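Local coordinates for phosphoserine aminotransferase (PDB 1W23), which catalyses the reversible, pyridoxal-5'-phosphate-dependent transfer of an amino group between L-glutamate and 3-phosphooxypyruvate, giving O-phospho-L-serine in serine biosynthesis, at the interface of chains A and B. Sequence-based numbering; all coordinates share one arbitrary frame. Chains: chain A/B, Phosphoserine aminotransferase.

Contact 1: the interface of chains A and B. Residues chain A 24, 26-27; chain B 19-20, 23.
A:Leu27 sets its forked end against B:Leu19 and B:Gln23, two residues one turn apart on helix 16-24 of the partner, in the homodimer of this class-V, fold-type I aminotransferase. Its two methyls divide the work. CD2 lies 3.7 Å from CB of B:Leu19, and the two leucine side chains run past each other in opposite directions, so contact is made along their flanks. CD1 turns to the carboxamide of B:Gln23, where it comes within 3.4 Å of OE1, and it also skirts CG of B:Glu20 at 4.1 Å. The glutamine chain crosses A:Leu27 at about a right angle, and the leucine covers one face of the carboxamide, CG over the plane 4.0 Å from CD and CD1 displaced toward OE1; this is van der Waals contact rather than a polar bond.

A:Leu26, the next residue back, meets the root of the same glutamine. Its CD2 methyl lies 3.7 Å from CA of B:Gln23 and reaches its backbone N and CB as well, close to the helix backbone. B:Gln23 can serve both leucines because its CG stands opposite the backbone N (chi1 -178°) and the chain stays extended to the amide, leaving CB to one leucine and CD to the other. Farther out, NE2 of that amide lies 4.0 Å, too far for a bond, from the carbonyl O of the poorly ordered A:Lys24, the last residue of helix 16-24 in chain A.

Contact 2: the interface of chains A and B. Residues chain A 6, 8, 11, 322; chain B 34, 38-40.
In the homodimer interface, short strand 5-6 and the loop after it in chain A face the end of the 3-10 helix 36-38 in chain B, where A:Asn6 and A:Asn8 both direct their amide nitrogens to the main-chain carbonyl of B:Glu38, linking the two subunits. The bond from A:Asn8 ND2 to B:Glu38 O is the better of the two, 3.1 Å with 158° at the hydrogen. It uses a lone pair in the carbonyl plane, and the acceptor lies 12° out of the asparagine's own amide plane. A:Asn6 ND2 adds a weak bond to the same oxygen at 3.3 Å.

The other end of the A:Asn6 amide is tied within its own chain: OD1 accepts the backbone N of A:Asn8 at 3.0 Å, with the donor tilted from the carbonyl plane. That bond joins the two asparagines and should limit rotation of the A:Asn6 amide.

B:Met34 supplies the apolar side. Its sulfur sits over the face of the A:Asn6 amide, SD to CG 3.6 Å, and the chain then bends at chi3 (-75°), carrying the methyl CE to A:Val322. There the two side chains meet tip to tip, CE lying 3.9 Å from CG1 and nearly as close to CG2. On the opposite flank, A:Pro11, which follows a cis peptide bond, brings its ring to the partner's main chain: ring carbon CD is 3.3 Å from the carbonyl O of B:Leu39 and 4.0 Å from CA of B:Ser40.

Contact 3: the interface of chains A and B. Residues chain A 223-224, 237; chain B 74, 77-78, 224.
A:Met223, in the 3-10 helix 222-224, buries 50 Å² against the start of helix 75-87 in chain B, where B:Leu78 and B:Ser77 receive it. The methionine is folded, bent at both chi2 (-67°) and chi3 (-71°), and different parts of it meet different partners. CB packs on the CD1 methyl of B:Leu78 at 4.0 Å. CG and SD lie over B:Ser77, CG being 4.0 Å from the serine CB. The curled end brings CE to 3.5 Å from the carbonyl O of B:Gly74, just ahead of the helix.

B:Ser77 is shared: its CB faces the methionine, while its hydroxyl OG approaches CB of A:Asn237 at 3.5 Å. The asparagine's ND2 reaches past the serine to B:Gly74 O, 3.1 Å away, a weak and poorly aligned hydrogen bond with 129° at the hydrogen. Thus the glycine carbonyl is approached by both an amide and a methyl from chain A.

Beside this group the twofold axis brings A:Leu224 and B:Leu224 tip to tip, their CD1 methyls 3.8 Å apart.

B:Ser77 and A:Asn237 are both pyridoxal-5'-phosphate-binding residues, one from each subunit. Their meeting here places the cofactor site at the dimer boundary, with A:Met223 packed beside it, and suggests that a complete cofactor site depends on the dimer.

Contact 1: the interface of chains A and B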
ATOM      1  N   LYS A  24      -9.610  -0.634  20.122  1.00 10.42           N
ATOM      2  CA  LYS A  24      -9.784  -1.564  21.225  1.00 11.16           C
ATOM      3  C   LYS A  24      -8.948  -2.807  21.045  1.00 11.46           C
ATOM      4  O   LYS A  24      -8.378  -3.304  22.029  1.00 12.99           O
ATOM      5  CB  LYS A  24     -11.281  -1.920  21.367  1.00 13.14           C
ATOM      6  CG  LYS A  24     -11.595  -2.764  22.588  1.00 18.37           C
ATOM      7  CD  LYS A  24     -13.132  -3.054  22.576  1.00 25.43           C
ATOM      8  CE  LYS A  24     -13.580  -3.848  23.812  1.00 44.38           C
ATOM      9  NZ  LYS A  24     -15.088  -3.788  23.964  1.00 65.41           N
ATOM     10  N   LEU A  26      -6.219  -3.195  18.936  1.00 10.31           N
ATOM     11  CA  LEU A  26      -4.975  -2.916  18.191  1.00 10.26           C
ATOM     12  C   LEU A  26      -3.833  -3.790  18.667  1.00 10.56           C
ATOM     13  O   LEU A  26      -2.938  -4.059  17.862  1.00 11.06           O
ATOM     14  CB  LEU A  26      -4.573  -1.442  18.265  1.00 10.16           C
ATOM     15  CG  LEU A  26      -3.685  -1.004  17.117  1.00  9.94           C
ATOM     16  CD1 LEU A  26      -4.438  -0.885  15.819  1.00 12.09           C
ATOM     17  CD2 LEU A  26      -3.010   0.350  17.426  1.00 11.38           C
ATOM     18  N   LEU A  27      -3.800  -4.154  19.950  1.00 10.77           N
ATOM     19  CA  LEU A  27      -2.693  -4.922  20.480  1.00 10.90           C
ATOM     20  C   LEU A  27      -2.974  -6.410  20.566  1.00 10.89           C
ATOM     21  O   LEU A  27      -2.026  -7.219  20.663  1.00 12.19           O
ATOM     22  CB  LEU A  27      -2.349  -4.429  21.909  1.00 12.49           C
ATOM     23  CG  LEU A  27      -2.233  -2.937  22.093  1.00 12.77           C
ATOM     24  CD1 LEU A  27      -1.860  -2.566  23.554  1.00 14.85           C
ATOM     25  CD2 LEU A  27      -1.243  -2.355  21.125  1.00 15.08           C
TER
ATOM     26  N   LEU B  19       3.200   0.435  18.964  1.00  9.43           N
ATOM     27  CA  LEU B  19       1.808   0.028  18.901  1.00  9.50           C
ATOM     28  C   LEU B  19       1.008   0.721  19.986  1.00  9.58           C
ATOM     29  O   LEU B  19      -0.145   1.128  19.734  1.00 10.14           O
ATOM     30  CB  LEU B  19       1.650  -1.478  18.940  1.00  9.92           C
ATOM     31  CG  LEU B  19       1.846  -2.161  17.600  1.00 10.87           C
ATOM     32  CD1 LEU B  19       2.041  -3.670  17.726  1.00 13.45           C
ATOM     33  CD2 LEU B  19       0.695  -1.849  16.634  1.00 13.09           C
ATOM     34  N   GLU B  20       1.528   0.802  21.197  1.00  9.65           N
ATOM     35  CA  GLU B  20       0.794   1.472  22.270  1.00 10.30           C
ATOM     36  C   GLU B  20       0.578   2.936  21.953  1.00  9.99           C
ATOM     37  O   GLU B  20      -0.489   3.484  22.250  1.00 10.61           O
ATOM     38  CB  GLU B  20       1.542   1.258  23.585  1.00 11.91           C
ATOM     39  CG  GLU B  20       1.450  -0.173  24.093  1.00 14.88           C
ATOM     40  CD  GLU B  20       2.432  -0.565  25.182  1.00 22.86           C
ATOM     41  OE1 GLU B  20       3.133   0.299  25.669  1.00 27.53           O
ATOM     42  OE2 GLU B  20       2.484  -1.803  25.482  1.00 40.18           O
ATOM     43  N   GLN B  23      -2.157   3.148  19.383  1.00  9.91           N
ATOM     44  CA  GLN B  23      -3.449   2.901  20.001  1.00  9.82           C
ATOM     45  C   GLN B  23      -3.972   4.143  20.722  1.00 10.14           C
ATOM     46  O   GLN B  23      -5.147   4.524  20.548  1.00 10.48           O
ATOM     47  CB  GLN B  23      -3.352   1.695  20.958  1.00 10.29           C
ATOM     48  CG  GLN B  23      -4.698   1.328  21.625  1.00 10.60           C
ATOM     49  CD  GLN B  23      -4.544   0.268  22.647  1.00 10.96           C
ATOM     50  OE1 GLN B  23      -3.643   0.359  23.505  1.00 12.99           O
ATOM     51  NE2 GLN B  23      -5.400  -0.744  22.587  1.00 11.76           N
TER

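Contact 2: the interface of chains A and B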
ATOM      1  N   ASN A   6     -14.715  17.435   9.592  1.00 10.37           N
ATOM      2  CA  ASN A   6     -13.756  16.845   8.653  1.00  9.55           C
ATOM      3  C   ASN A   6     -14.348  16.668   7.252  1.00  9.25           C
ATOM      4  O   ASN A   6     -15.018  15.670   6.957  1.00 10.27           O
ATOM      5  CB  ASN A   6     -13.248  15.518   9.180  1.00 10.25           C
ATOM      6  CG  ASN A   6     -12.140  14.941   8.304  1.00  9.69           C
ATOM      7  OD1 ASN A   6     -11.777  15.550   7.307  1.00 10.54           O
ATOM      8  ND2 ASN A   6     -11.656  13.758   8.698  1.00  9.87           N
ATOM      9  N   ASN A   8     -12.302  16.598   4.580  1.00  9.11           N
ATOM     10  CA  ASN A   8     -11.156  16.215   3.754  1.00  9.51           C
ATOM     11  C   ASN A   8     -11.571  15.377   2.548  1.00  9.29           C
ATOM     12  O   ASN A   8     -12.474  14.521   2.605  1.00 10.00           O
ATOM     13  CB  ASN A   8     -10.148  15.406   4.607  1.00  9.87           C
ATOM     14  CG  ASN A   8      -9.211  16.282   5.380  1.00 10.04           C
ATOM     15  OD1 ASN A   8      -8.899  17.402   4.967  1.00 13.13           O
ATOM     16  ND2 ASN A   8      -8.709  15.778   6.500  1.00 10.52           N
ATOM     17  N   PRO A  11      -7.161  11.081   1.887  1.00  9.90           N
ATOM     18  CA  PRO A  11      -8.007  10.344   2.796  1.00  9.09           C
ATOM     19  C   PRO A  11      -8.983  11.283   3.546  1.00  8.90           C
ATOM     20  O   PRO A  11      -8.928  12.498   3.391  1.00  9.37           O
ATOM     21  CB  PRO A  11      -7.007   9.660   3.744  1.00 10.90           C
ATOM     22  CG  PRO A  11      -5.771   9.591   2.941  1.00 11.79           C
ATOM     23  CD  PRO A  11      -5.719  10.926   2.219  1.00 11.78           C
ATOM     24  N   VAL A 322     -12.166  21.485   8.329  1.00 10.05           N
ATOM     25  CA  VAL A 322     -10.931  20.945   7.730  1.00 10.52           C
ATOM     26  C   VAL A 322     -11.225  20.504   6.311  1.00  9.47           C
ATOM     27  O   VAL A 322     -12.191  19.779   6.058  1.00 10.03           O
ATOM     28  CB  VAL A 322     -10.425  19.732   8.583  1.00 11.82           C
ATOM     29  CG1 VAL A 322      -9.209  19.122   7.959  1.00 14.27           C
ATOM     30  CG2 VAL A 322     -10.107  20.198   9.997  1.00 15.97           C
TER
ATOM     31  N   MET B  34      -8.798  14.067  14.690  1.00 10.49           N
ATOM     32  CA  MET B  34      -8.916  13.099  13.603  1.00 10.05           C
ATOM     33  C   MET B  34      -7.854  12.038  13.828  1.00  9.84           C
ATOM     34  O   MET B  34      -6.761  12.299  14.332  1.00 10.21           O
ATOM     35  CB  MET B  34      -8.652  13.787  12.255  1.00 11.49           C
ATOM     36  CG  MET B  34      -9.738  14.786  11.852  1.00 12.21           C
ATOM     37  SD  MET B  34      -9.358  15.725  10.374  1.00 12.77           S
ATOM     38  CE  MET B  34      -8.157  16.874  11.026  1.00 13.58           C
ATOM     39  N   GLU B  38      -7.438   9.727   8.794  1.00  9.50           N
ATOM     40  CA  GLU B  38      -8.498  10.604   8.312  1.00  9.74           C
ATOM     41  C   GLU B  38      -7.954  11.947   7.815  1.00  9.74           C
ATOM     42  O   GLU B  38      -8.769  12.802   7.412  1.00 10.59           O
ATOM     43  CB  GLU B  38      -9.505  10.872   9.453  1.00  9.61           C
ATOM     44  CG  GLU B  38     -10.269   9.665   9.904  1.00 10.05           C
ATOM     45  CD  GLU B  38     -11.186   9.971  11.059  1.00 10.29           C
ATOM     46  OE1 GLU B  38     -10.650  10.275  12.169  1.00 10.78           O
ATOM     47  OE2 GLU B  38     -12.418   9.919  10.878  1.00 11.03           O
ATOM     48  N   LEU B  39      -6.640  12.126   7.819  1.00  9.47           N
ATOM     49  CA  LEU B  39      -5.960  13.331   7.357  1.00  9.92           C
ATOM     50  C   LEU B  39      -5.756  13.310   5.847  1.00  9.76           C
ATOM     51  O   LEU B  39      -5.438  12.272   5.266  1.00 10.39           O
ATOM     52  CB  LEU B  39      -4.569  13.462   7.954  1.00 10.80           C
ATOM     53  CG  LEU B  39      -4.492  13.470   9.472  1.00 11.16           C
ATOM     54  CD1 LEU B  39      -3.000  13.465   9.865  1.00 13.79           C
ATOM     55  CD2 LEU B  39      -5.228  14.630  10.050  1.00 13.95           C
ATOM     56  N   SER B  40      -5.844  14.455   5.215  1.00 11.55           N
ATOM     57  CA  SER B  40      -5.424  14.609   3.827  1.00 13.85           C
ATOM     58  C   SER B  40      -3.895  14.441   3.751  1.00 15.42           C
ATOM     59  O   SER B  40      -3.166  14.923   4.614  1.00 16.11           O
ATOM     60  CB  SER B  40      -5.782  16.063   3.356  1.00 18.98           C
ATOM     61  OG  SER B  40      -5.105  16.290   2.123  1.00 19.12           O
TER

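Contact 3: the interface of chains A and B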
ATOM      1  N   MET A 223       3.689  -8.760 -11.336  1.00 11.93           N
ATOM      2  CA  MET A 223       2.881  -7.965 -10.380  1.00 11.41           C
ATOM      3  C   MET A 223       1.856  -7.121 -11.115  1.00 10.96           C
ATOM      4  O   MET A 223       0.902  -6.667 -10.454  1.00 11.13           O
ATOM      5  CB  MET A 223       3.772  -7.043  -9.533  1.00 12.72           C
ATOM      6  CG  MET A 223       4.402  -7.689  -8.299  1.00 13.57           C
ATOM      7  SD  MET A 223       3.176  -8.150  -7.042  1.00 12.51           S
ATOM      8  CE  MET A 223       2.660  -6.557  -6.424  1.00 13.43           C
ATOM      9  N   LEU A 224       2.012  -6.865 -12.410  1.00 10.68           N
ATOM     10  CA  LEU A 224       1.149  -5.979 -13.183  1.00 10.33           C
ATOM     11  C   LEU A 224       0.096  -6.729 -13.984  1.00 10.68           C
ATOM     12  O   LEU A 224      -0.683  -6.058 -14.689  1.00 11.27           O
ATOM     13  CB  LEU A 224       1.962  -5.029 -14.052  1.00 10.82           C
ATOM     14  CG  LEU A 224       2.790  -4.010 -13.220  1.00 12.43           C
ATOM     15  CD1 LEU A 224       3.897  -3.398 -14.035  1.00 14.24           C
ATOM     16  CD2 LEU A 224       1.841  -2.948 -12.675  1.00 19.36           C
ATOM     17  N   ASN A 237       1.807 -11.501  -3.216  1.00  9.44           N
ATOM     18  CA  ASN A 237       2.828 -10.988  -2.312  1.00  9.31           C
ATOM     19  C   ASN A 237       2.129 -10.485  -1.058  1.00  9.22           C
ATOM     20  O   ASN A 237       0.922 -10.672  -0.858  1.00 10.31           O
ATOM     21  CB  ASN A 237       3.756  -9.942  -2.953  1.00  9.83           C
ATOM     22  CG  ASN A 237       3.110  -8.596  -3.194  1.00  9.46           C
ATOM     23  OD1 ASN A 237       1.917  -8.524  -3.474  1.00 11.18           O
ATOM     24  ND2 ASN A 237       3.911  -7.535  -3.110  1.00 10.48           N
TER
ATOM     25  N   GLY B  74       3.410  -1.408  -3.170  1.00  8.67           N
ATOM     26  CA  GLY B  74       3.588  -2.555  -4.021  1.00  9.02           C
ATOM     27  C   GLY B  74       4.512  -3.662  -3.507  1.00  8.76           C
ATOM     28  O   GLY B  74       4.620  -4.711  -4.151  1.00  9.81           O
ATOM     29  N   SER B  77       8.224  -6.940  -4.078  1.00  9.13           N
ATOM     30  CA  SER B  77       7.961  -7.627  -5.349  1.00  9.99           C
ATOM     31  C   SER B  77       7.765  -6.633  -6.478  1.00  9.65           C
ATOM     32  O   SER B  77       8.204  -6.910  -7.621  1.00 10.59           O
ATOM     33  CB  SER B  77       6.761  -8.528  -5.230  1.00 10.61           C
ATOM     34  OG  SER B  77       6.951  -9.590  -4.299  1.00 11.07           O
ATOM     35  N   LEU B  78       7.133  -5.504  -6.249  1.00  9.60           N
ATOM     36  CA  LEU B  78       7.007  -4.527  -7.353  1.00  9.55           C
ATOM     37  C   LEU B  78       8.347  -3.956  -7.691  1.00  9.34           C
ATOM     38  O   LEU B  78       8.613  -3.643  -8.889  1.00 10.55           O
ATOM     39  CB  LEU B  78       5.988  -3.439  -7.035  1.00  9.86           C
ATOM     40  CG  LEU B  78       5.666  -2.501  -8.201  1.00  9.92           C
ATOM     41  CD1 LEU B  78       4.964  -3.235  -9.334  1.00 12.84           C
ATOM     42  CD2 LEU B  78       4.786  -1.350  -7.759  1.00 11.55           C
ATOM     43  N   LEU B 224       5.459   4.150 -12.411  1.00  9.82           N
ATOM     44  CA  LEU B 224       6.567   3.179 -12.407  1.00  9.88           C
ATOM     45  C   LEU B 224       7.910   3.839 -12.673  1.00  9.75           C
ATOM     46  O   LEU B 224       8.909   3.136 -12.682  1.00 11.00           O
ATOM     47  CB  LEU B 224       6.271   2.054 -13.403  1.00 10.47           C
ATOM     48  CG  LEU B 224       5.137   1.155 -12.978  1.00 12.53           C
ATOM     49  CD1 LEU B 224       4.605   0.328 -14.098  1.00 14.21           C
ATOM     50  CD2 LEU B 224       5.643   0.225 -11.855  1.00 21.64           C
TER

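The C-alpha centres of contact 1 and contact 2 are about 21 Å apart, while contact 3 lies about 29 Å from contact 1 and 28 Å from contact 2. No residue is common to any two of them. Contacts 1 and 2 both draw on the N-terminal region, contact 1 through helix 16-24 and the residues after it, contact 2 through strand 5-6 and the 3-10 helix 36-38, with A:Val322 added from late in the sequence. Contact 3 instead uses helix 75-87 and the 3-10 helix 222-224. Twofold symmetry repeats each contact, so the homodimer is held both through its N-terminal segments and beside its cofactor sites.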